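Carboxyltransferase domain-containing protein (Pyrococcus horikoshii, PDB 2PHC) is of unknown function but belongs to the carboxyltransferase subdomain C and D family and is probably an ATP-binding hydrolase. Local coordinates at residues F127-A135 with F190-S198; E37-L45 with V54-S62. All coordinates share one frame; numbering follows the deposited sequence.

Contact 1: residues F127-A135 with F190-S198; sequences FLGFLPGFA and FNPGKVPPS
Gly129 and Phe134, both of which touch Phe190 of the facing loop, are joined by a backbone hydrogen bond, Gly129 N to Phe134 O, 2.9 Å. It closes the hairpin between strands 123-129 and 134-138, and the Phe190 ring packs against this closure. Its CG lies anti to its own carbonyl carbon (chi1 -68°), which carries the ring toward the hairpin. The far atom CZ then reaches Leu128 CD2 at 3.5 Å and Phe134 O at 3.8 Å, while Ala135 CB stands a little farther off. Along one flank CD1 meets Phe130 CE1 at 3.6 Å; the two side chains cross at about a right angle, with the ring planes inclined at 54°, neither stacked nor edge-to-face. CD1 also lies 3.9 Å from Gly133 CA, so that glycine, with no side chain, lets the ring settle directly on the backbone. From its own loop Ser198 CB sits 3.7 Å above the centre of the Phe190 ring; Trp170 of strand 167-171 and Ala172 just after it also touch the ring. Ser198 OG spends its hydrogen bond on Val200 O, yet lies 3.5 Å from Leu128 CD1 and near the plane of the Phe130 ring at its edge. Contact between these two segments is thus largely apolar, centred on the buried Phe190 ring, while Gly129-Phe134 pairing shapes the hairpin.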
loop_
_atom_site.group_PDB
_atom_site.type_symbol
_atom_site.label_atom_id
_atom_site.label_comp_id
_atom_site.label_asym_id
_atom_site.label_seq_id
_atom_site.Cartn_x
_atom_site.Cartn_y
_atom_site.Cartn_z
ATOM N N PHE A 127 3.431 11.469 -5.604
ATOM C CA PHE A 127 4.034 12.490 -6.472
ATOM C C PHE A 127 4.522 11.748 -7.648
ATOM O O PHE A 127 4.973 10.643 -7.459
ATOM C CB PHE A 127 5.232 13.213 -5.752
ATOM C CG PHE A 127 5.817 14.393 -6.546
ATOM C CD1 PHE A 127 5.268 15.652 -6.458
ATOM C CD2 PHE A 127 6.917 14.228 -7.355
ATOM C CE1 PHE A 127 5.803 16.725 -7.188
ATOM C CE2 PHE A 127 7.468 15.307 -8.059
ATOM C CZ PHE A 127 6.898 16.537 -7.986
ATOM N N LEU A 128 4.433 12.351 -8.852
ATOM C CA LEU A 128 5.124 11.827 -10.024
ATOM C C LEU A 128 6.072 12.906 -10.667
ATOM O O LEU A 128 5.684 14.087 -10.877
ATOM C CB LEU A 128 4.131 11.366 -11.091
ATOM C CG LEU A 128 3.174 10.231 -10.627
ATOM C CD1 LEU A 128 2.103 10.097 -11.697
ATOM C CD2 LEU A 128 3.928 8.877 -10.514
ATOM N N GLY A 129 7.235 12.439 -11.111
ATOM C CA GLY A 129 8.071 13.289 -11.947
ATOM C C GLY A 129 8.235 12.646 -13.294
ATOM O O GLY A 129 8.118 11.386 -13.415
ATOM N N PHE A 130 8.431 13.551 -14.195
ATOM C CA PHE A 130 8.596 13.337 -15.534
ATOM C C PHE A 130 9.900 13.948 -15.885
ATOM O O PHE A 130 10.392 14.943 -15.455
ATOM C CB PHE A 130 7.450 13.870 -16.362
ATOM C CG PHE A 130 6.148 13.323 -15.987
ATOM C CD1 PHE A 130 5.671 12.211 -16.576
ATOM C CD2 PHE A 130 5.391 13.935 -15.056
ATOM C CE1 PHE A 130 4.457 11.717 -16.247
ATOM C CE2 PHE A 130 4.175 13.436 -14.713
ATOM C CZ PHE A 130 3.705 12.330 -15.322
ATOM N N LEU A 131 10.476 13.152 -16.663
ATOM C CA LEU A 131 11.647 13.405 -17.515
ATOM C C LEU A 131 12.975 13.605 -16.675
ATOM O O LEU A 131 13.739 14.599 -16.863
ATOM C CB LEU A 131 11.333 14.608 -18.443
ATOM C CG LEU A 131 10.202 14.545 -19.540
ATOM C CD1 LEU A 131 9.942 15.891 -20.283
ATOM N N PRO A 132 13.334 12.658 -15.893
ATOM C CA PRO A 132 13.047 11.320 -16.256
ATOM C C PRO A 132 11.906 11.024 -15.354
ATOM O O PRO A 132 11.770 11.548 -14.293
ATOM C CB PRO A 132 14.330 10.613 -15.913
ATOM C CG PRO A 132 14.905 11.456 -14.841
ATOM C CD PRO A 132 14.676 12.785 -15.366
ATOM N N GLY A 133 11.014 10.230 -15.818
ATOM C CA GLY A 133 9.975 9.752 -14.864
ATOM C C GLY A 133 10.467 9.029 -13.583
ATOM O O GLY A 133 11.294 8.159 -13.629
ATOM N N PHE A 134 9.869 9.370 -12.453
ATOM C CA PHE A 134 10.059 8.647 -11.187
ATOM C C PHE A 134 8.665 8.647 -10.489
ATOM O O PHE A 134 7.962 9.636 -10.566
ATOM C CB PHE A 134 11.134 9.365 -10.332
ATOM C CG PHE A 134 11.630 8.525 -9.133
ATOM C CD1 PHE A 134 12.673 7.606 -9.256
ATOM C CD2 PHE A 134 11.001 8.589 -7.939
ATOM C CE1 PHE A 134 13.023 6.814 -8.202
ATOM C CE2 PHE A 134 11.376 7.822 -6.863
ATOM C CZ PHE A 134 12.385 6.933 -6.997
ATOM N N ALA A 135 8.266 7.538 -9.858
ATOM C CA ALA A 135 7.109 7.500 -8.976
ATOM C C ALA A 135 7.515 7.353 -7.528
ATOM O O ALA A 135 8.313 6.501 -7.163
ATOM C CB ALA A 135 6.234 6.384 -9.347
ATOM N N PHE A 190 5.726 4.573 -17.641
ATOM C CA PHE A 190 5.539 5.910 -18.201
ATOM C C PHE A 190 5.750 5.847 -19.728
ATOM O O PHE A 190 6.754 5.364 -20.252
ATOM C CB PHE A 190 6.498 6.999 -17.553
ATOM C CG PHE A 190 6.216 7.363 -16.055
ATOM C CD1 PHE A 190 6.324 8.692 -15.626
ATOM C CD2 PHE A 190 5.955 6.376 -15.072
ATOM C CE1 PHE A 190 6.147 9.044 -14.242
ATOM C CE2 PHE A 190 5.767 6.686 -13.701
ATOM C CZ PHE A 190 5.920 8.032 -13.301
ATOM N N ASN A 191 4.843 6.394 -20.481
ATOM C CA ASN A 191 4.927 6.175 -21.913
ATOM C C ASN A 191 4.347 7.363 -22.515
ATOM O O ASN A 191 3.146 7.456 -22.509
ATOM C CB ASN A 191 4.142 4.925 -22.338
ATOM C CG ASN A 191 4.322 4.603 -23.819
ATOM O OD1 ASN A 191 4.753 5.451 -24.607
ATOM N ND2 ASN A 191 3.937 3.391 -24.207
ATOM N N PRO A 192 5.192 8.327 -22.987
ATOM C CA PRO A 192 4.571 9.544 -23.568
ATOM C C PRO A 192 3.788 9.032 -24.819
ATOM O O PRO A 192 4.029 7.900 -25.298
ATOM C CB PRO A 192 5.793 10.451 -23.886
ATOM C CG PRO A 192 6.900 9.452 -24.229
ATOM C CD PRO A 192 6.655 8.338 -23.135
ATOM N N GLY A 193 2.773 9.689 -25.325
ATOM C CA GLY A 193 2.089 8.865 -26.395
ATOM C C GLY A 193 1.286 7.598 -25.994
ATOM O O GLY A 193 0.895 6.779 -26.839
ATOM N N LYS A 194 1.027 7.469 -24.675
ATOM C CA LYS A 194 -0.145 6.757 -24.095
ATOM C C LYS A 194 -0.956 7.812 -23.394
ATOM O O LYS A 194 -0.393 8.761 -22.873
ATOM C CB LYS A 194 0.319 5.709 -23.093
ATOM C CG LYS A 194 0.726 4.410 -23.760
ATOM C CD LYS A 194 -0.515 3.547 -24.034
ATOM C CE LYS A 194 -0.113 2.268 -24.755
ATOM N NZ LYS A 194 0.239 2.716 -26.136
ATOM N N VAL A 195 -2.278 7.731 -23.444
ATOM C CA VAL A 195 -3.110 8.578 -22.549
ATOM C C VAL A 195 -3.848 7.754 -21.487
ATOM O O VAL A 195 -4.616 6.855 -21.825
ATOM C CB VAL A 195 -4.078 9.594 -23.294
ATOM C CG1 VAL A 195 -4.663 10.613 -22.299
ATOM C CG2 VAL A 195 -3.292 10.341 -24.397
ATOM N N PRO A 196 -3.568 8.018 -20.195
ATOM C CA PRO A 196 -2.541 8.913 -19.671
ATOM C C PRO A 196 -1.144 8.323 -19.809
ATOM O O PRO A 196 -0.982 7.178 -20.088
ATOM C CB PRO A 196 -2.933 9.016 -18.172
ATOM C CG PRO A 196 -3.386 7.707 -17.877
ATOM C CD PRO A 196 -4.326 7.424 -19.075
ATOM N N PRO A 197 -0.143 9.151 -19.696
ATOM C CA PRO A 197 1.230 8.767 -19.898
ATOM C C PRO A 197 1.933 8.057 -18.773
ATOM O O PRO A 197 3.025 7.630 -19.020
ATOM C CB PRO A 197 1.928 10.085 -20.175
ATOM C CG PRO A 197 1.124 11.089 -19.527
ATOM C CD PRO A 197 -0.304 10.589 -19.498
ATOM N N SER A 198 1.379 7.978 -17.553
ATOM C CA SER A 198 1.901 7.040 -16.497
ATOM C C SER A 198 0.739 6.086 -16.149
ATOM O O SER A 198 -0.399 6.529 -16.142
ATOM C CB SER A 198 2.341 7.789 -15.224
ATOM O OG SER A 198 1.391 8.817 -14.928
#

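Contact 2: residues E37-L45 with V54-S62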
loop_
_atom_site.group_PDB
_atom_site.type_symbol
_atom_site.label_atom_id
_atom_site.label_comp_id
_atom_site.label_asym_id
_atom_site.label_seq_id
_atom_site.Cartn_x
_atom_site.Cartn_y
_atom_site.Cartn_z
ATOM N N GLU A 37 -22.931 8.282 5.574
ATOM C CA GLU A 37 -24.303 7.939 5.781
ATOM C C GLU A 37 -25.072 8.538 6.935
ATOM O O GLU A 37 -26.256 8.550 6.870
ATOM C CB GLU A 37 -24.536 6.449 5.807
ATOM C CG GLU A 37 -23.515 5.649 5.181
ATOM C CD GLU A 37 -23.764 5.512 3.786
ATOM O OE1 GLU A 37 -24.785 4.956 3.475
ATOM O OE2 GLU A 37 -22.976 5.988 2.991
ATOM N N SER A 38 -24.428 8.982 8.006
ATOM C CA SER A 38 -25.074 9.080 9.296
ATOM C C SER A 38 -26.317 8.235 9.460
ATOM O O SER A 38 -27.401 8.706 9.406
ATOM C CB SER A 38 -25.394 10.505 9.634
ATOM O OG SER A 38 -24.717 11.319 8.777
ATOM N N PRO A 39 -26.158 6.973 9.713
ATOM C CA PRO A 39 -27.344 6.224 10.039
ATOM C C PRO A 39 -27.959 6.640 11.378
ATOM O O PRO A 39 -27.288 6.987 12.321
ATOM C CB PRO A 39 -26.866 4.786 10.007
ATOM C CG PRO A 39 -25.464 4.851 10.172
ATOM C CD PRO A 39 -24.970 6.131 9.724
ATOM N N GLU A 40 -29.270 6.604 11.404
ATOM C CA GLU A 40 -30.115 7.168 12.454
ATOM C C GLU A 40 -29.907 6.439 13.755
ATOM O O GLU A 40 -30.139 7.001 14.809
ATOM C CB GLU A 40 -31.636 7.177 12.040
ATOM C CG GLU A 40 -32.097 8.584 11.558
ATOM C CD GLU A 40 -33.625 8.747 11.211
ATOM O OE1 GLU A 40 -34.002 9.890 10.766
ATOM O OE2 GLU A 40 -34.415 7.748 11.375
ATOM N N TRP A 41 -29.420 5.214 13.654
ATOM C CA TRP A 41 -29.132 4.380 14.808
ATOM C C TRP A 41 -27.748 4.560 15.442
ATOM O O TRP A 41 -27.454 3.857 16.424
ATOM C CB TRP A 41 -29.358 2.916 14.504
ATOM C CG TRP A 41 -28.700 2.401 13.260
ATOM C CD1 TRP A 41 -29.303 2.156 12.051
ATOM C CD2 TRP A 41 -27.295 2.012 13.090
ATOM N NE1 TRP A 41 -28.371 1.656 11.135
ATOM C CE2 TRP A 41 -27.141 1.564 11.741
ATOM C CE3 TRP A 41 -26.156 2.030 13.935
ATOM C CZ2 TRP A 41 -25.901 1.121 11.226
ATOM C CZ3 TRP A 41 -24.906 1.604 13.392
ATOM C CH2 TRP A 41 -24.807 1.165 12.057
ATOM N N LEU A 42 -26.943 5.490 14.906
ATOM C CA LEU A 42 -25.482 5.651 15.285
ATOM C C LEU A 42 -25.337 6.326 16.617
ATOM O O LEU A 42 -25.821 7.466 16.805
ATOM C CB LEU A 42 -24.615 6.482 14.262
ATOM C CG LEU A 42 -23.084 6.474 14.598
ATOM C CD1 LEU A 42 -22.576 5.017 14.675
ATOM C CD2 LEU A 42 -22.263 7.272 13.573
ATOM N N VAL A 43 -24.625 5.691 17.518
ATOM C CA VAL A 43 -24.288 6.452 18.711
ATOM C C VAL A 43 -22.803 7.036 18.734
ATOM O O VAL A 43 -22.598 8.246 18.765
ATOM C CB VAL A 43 -24.785 5.695 19.938
ATOM C CG1 VAL A 43 -24.154 6.217 21.263
ATOM C CG2 VAL A 43 -26.359 5.704 19.943
ATOM N N GLU A 44 -21.815 6.146 18.606
ATOM C CA GLU A 44 -20.461 6.518 18.749
ATOM C C GLU A 44 -19.613 5.656 17.778
ATOM O O GLU A 44 -20.000 4.547 17.409
ATOM C CB GLU A 44 -20.026 6.282 20.207
ATOM C CG GLU A 44 -18.574 6.742 20.533
ATOM C CD GLU A 44 -18.317 7.144 22.012
ATOM O OE1 GLU A 44 -17.493 8.106 22.198
ATOM O OE2 GLU A 44 -18.879 6.504 22.966
ATOM N N LEU A 45 -18.473 6.216 17.387
ATOM C CA LEU A 45 -17.450 5.511 16.604
ATOM C C LEU A 45 -16.106 5.795 17.321
ATOM O O LEU A 45 -15.774 6.919 17.555
ATOM C CB LEU A 45 -17.393 6.100 15.146
ATOM C CG LEU A 45 -18.486 5.751 14.133
ATOM C CD1 LEU A 45 -18.159 6.436 12.858
ATOM C CD2 LEU A 45 -18.621 4.235 13.913
ATOM N N VAL A 54 -18.063 0.428 17.063
ATOM C CA VAL A 54 -19.284 0.980 16.632
ATOM C C VAL A 54 -20.384 0.660 17.641
ATOM O O VAL A 54 -20.628 -0.472 18.019
ATOM C CB VAL A 54 -19.733 0.471 15.214
ATOM C CG1 VAL A 54 -20.884 1.359 14.676
ATOM C CG2 VAL A 54 -18.563 0.565 14.270
ATOM N N ILE A 55 -21.044 1.718 18.031
ATOM C CA ILE A 55 -22.080 1.624 19.017
ATOM C C ILE A 55 -23.355 2.292 18.577
ATOM O O ILE A 55 -23.297 3.304 17.867
ATOM C CB ILE A 55 -21.609 2.497 20.266
ATOM C CG1 ILE A 55 -20.360 1.883 20.918
ATOM C CG2 ILE A 55 -22.712 2.677 21.317
ATOM C CD1 ILE A 55 -19.658 2.840 21.795
ATOM N N TYR A 56 -24.438 1.590 18.854
ATOM C CA TYR A 56 -25.732 1.757 18.257
ATOM C C TYR A 56 -26.804 1.903 19.294
ATOM O O TYR A 56 -26.654 1.478 20.400
ATOM C CB TYR A 56 -26.088 0.638 17.274
ATOM C CG TYR A 56 -26.387 -0.757 17.790
ATOM C CD1 TYR A 56 -25.431 -1.727 17.807
ATOM C CD2 TYR A 56 -27.649 -1.127 18.162
ATOM C CE1 TYR A 56 -25.693 -2.949 18.223
ATOM C CE2 TYR A 56 -27.910 -2.390 18.579
ATOM C CZ TYR A 56 -26.922 -3.286 18.607
ATOM O OH TYR A 56 -27.159 -4.537 19.019
ATOM N N ASP A 57 -27.895 2.529 18.912
ATOM C CA ASP A 57 -29.001 2.681 19.835
ATOM C C ASP A 57 -29.972 1.527 19.615
ATOM O O ASP A 57 -30.632 1.498 18.598
ATOM C CB ASP A 57 -29.703 3.987 19.582
ATOM C CG ASP A 57 -30.950 4.141 20.455
ATOM O OD1 ASP A 57 -31.471 5.268 20.534
ATOM O OD2 ASP A 57 -31.385 3.136 21.064
ATOM N N PRO A 58 -30.057 0.579 20.564
ATOM C CA PRO A 58 -30.786 -0.679 20.369
ATOM C C PRO A 58 -32.320 -0.537 20.197
ATOM O O PRO A 58 -33.019 -1.560 20.017
ATOM C CB PRO A 58 -30.505 -1.467 21.667
ATOM C CG PRO A 58 -29.505 -0.700 22.399
ATOM C CD PRO A 58 -29.515 0.692 21.928
ATOM N N LEU A 59 -32.822 0.698 20.287
ATOM C CA LEU A 59 -34.235 0.976 20.155
ATOM C C LEU A 59 -34.536 1.386 18.732
ATOM O O LEU A 59 -35.712 1.414 18.303
ATOM C CB LEU A 59 -34.674 2.075 21.158
ATOM C CG LEU A 59 -34.586 1.672 22.662
ATOM C CD1 LEU A 59 -35.137 2.734 23.582
ATOM C CD2 LEU A 59 -35.223 0.306 22.988
ATOM N N LYS A 60 -33.452 1.692 18.005
ATOM C CA LYS A 60 -33.490 2.314 16.678
ATOM C C LYS A 60 -33.205 1.267 15.600
ATOM O O LYS A 60 -33.670 1.378 14.465
ATOM C CB LYS A 60 -32.457 3.436 16.574
ATOM C CG LYS A 60 -32.828 4.754 17.197
ATOM C CD LYS A 60 -33.618 5.583 16.256
ATOM C CE LYS A 60 -33.449 7.074 16.604
ATOM N NZ LYS A 60 -33.820 7.430 17.995
ATOM N N ALA A 61 -32.371 0.341 15.951
ATOM C CA ALA A 61 -31.851 -0.503 14.976
ATOM C C ALA A 61 -31.859 -1.739 15.708
ATOM O O ALA A 61 -31.461 -1.838 16.810
ATOM C CB ALA A 61 -30.502 -0.125 14.590
ATOM N N SER A 62 -32.157 -2.810 15.039
ATOM C CA SER A 62 -31.948 -4.084 15.638
ATOM C C SER A 62 -30.523 -4.575 15.576
ATOM O O SER A 62 -29.738 -4.098 14.833
ATOM C CB SER A 62 -32.939 -5.081 15.076
ATOM O OG SER A 62 -32.309 -6.142 14.440
#
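Ile55 O is gripped by two successive backbone donors, Val43 N at 2.8 Å and Glu44 N at 3.3 Å. Both come from the same face of the carbonyl plane, the second well above it, 43° out. Two residues facing one is the signature of a classic beta bulge, and it shifts the register by one residue between Leu42 and Glu44. Beyond it Ile55 N returns a bond to Glu44 O (3.1 Å), completing an antiparallel hydrogen-bonded pair. Before it Asp57 N donates to Trp41 O (2.9 Å), an oxygen that Tyr56 CA also approaches in a CA-H...O contact. Asp57 OD2 in turn accepts from Leu59 N, an Asx turn just past the strand; Lys60 N bonds back to Asp57 O, and Lys60 and Ala61 then meet Trp41.

Packing spreads outward from this ladder. With CG set between its backbone N and carbonyl carbon (chi1 50°), the Trp41 side chain comes up against Ala61, whose CB is 3.3 Å from Trp41 CB and oblique to the indole. The indole places CE3 3.6 Å from Tyr56 CB and turns its edge to Val54 CG1. Pro39 CB rests over a face of the indole, toward the rim, and Tyr69 of helix 63-82 meets it edge-to-face. On the sheet face shared by Leu45 and Val54 the two side chains run side by side, Leu45 CD2 touching Val54 CG2 at 3.7 Å, with helix 21-37 packed against Leu45. The other face carries Glu44, its CB on Ile55 CD1. Backbone bonds therefore set the register of this hairpin, bulge included, while Trp41 joins its open end to the helix that follows.

Followed from the N terminus, the chain closes contact 2 first: segments 37-45 and 54-62 pair strands 42-48 and 51-56 at the end of their hairpin away from its turn, at one border of the four-stranded antiparallel sheet. Helix 63-82 then leads to strand 85-92, the first member of the seven-stranded mixed sheet. Contact 1 closes later and over a longer loop, bringing 190-198 back to 127-135 after 54 residues rich in strand. The two loops neither nest nor cross but stand in series, their centres about 46 Å apart on opposite sides of the chain's centre. Contact 2 belongs to the four-stranded sheet, whereas contact 1 fastens the loop before strand 205-211 to a hairpin of the seven-stranded sheet.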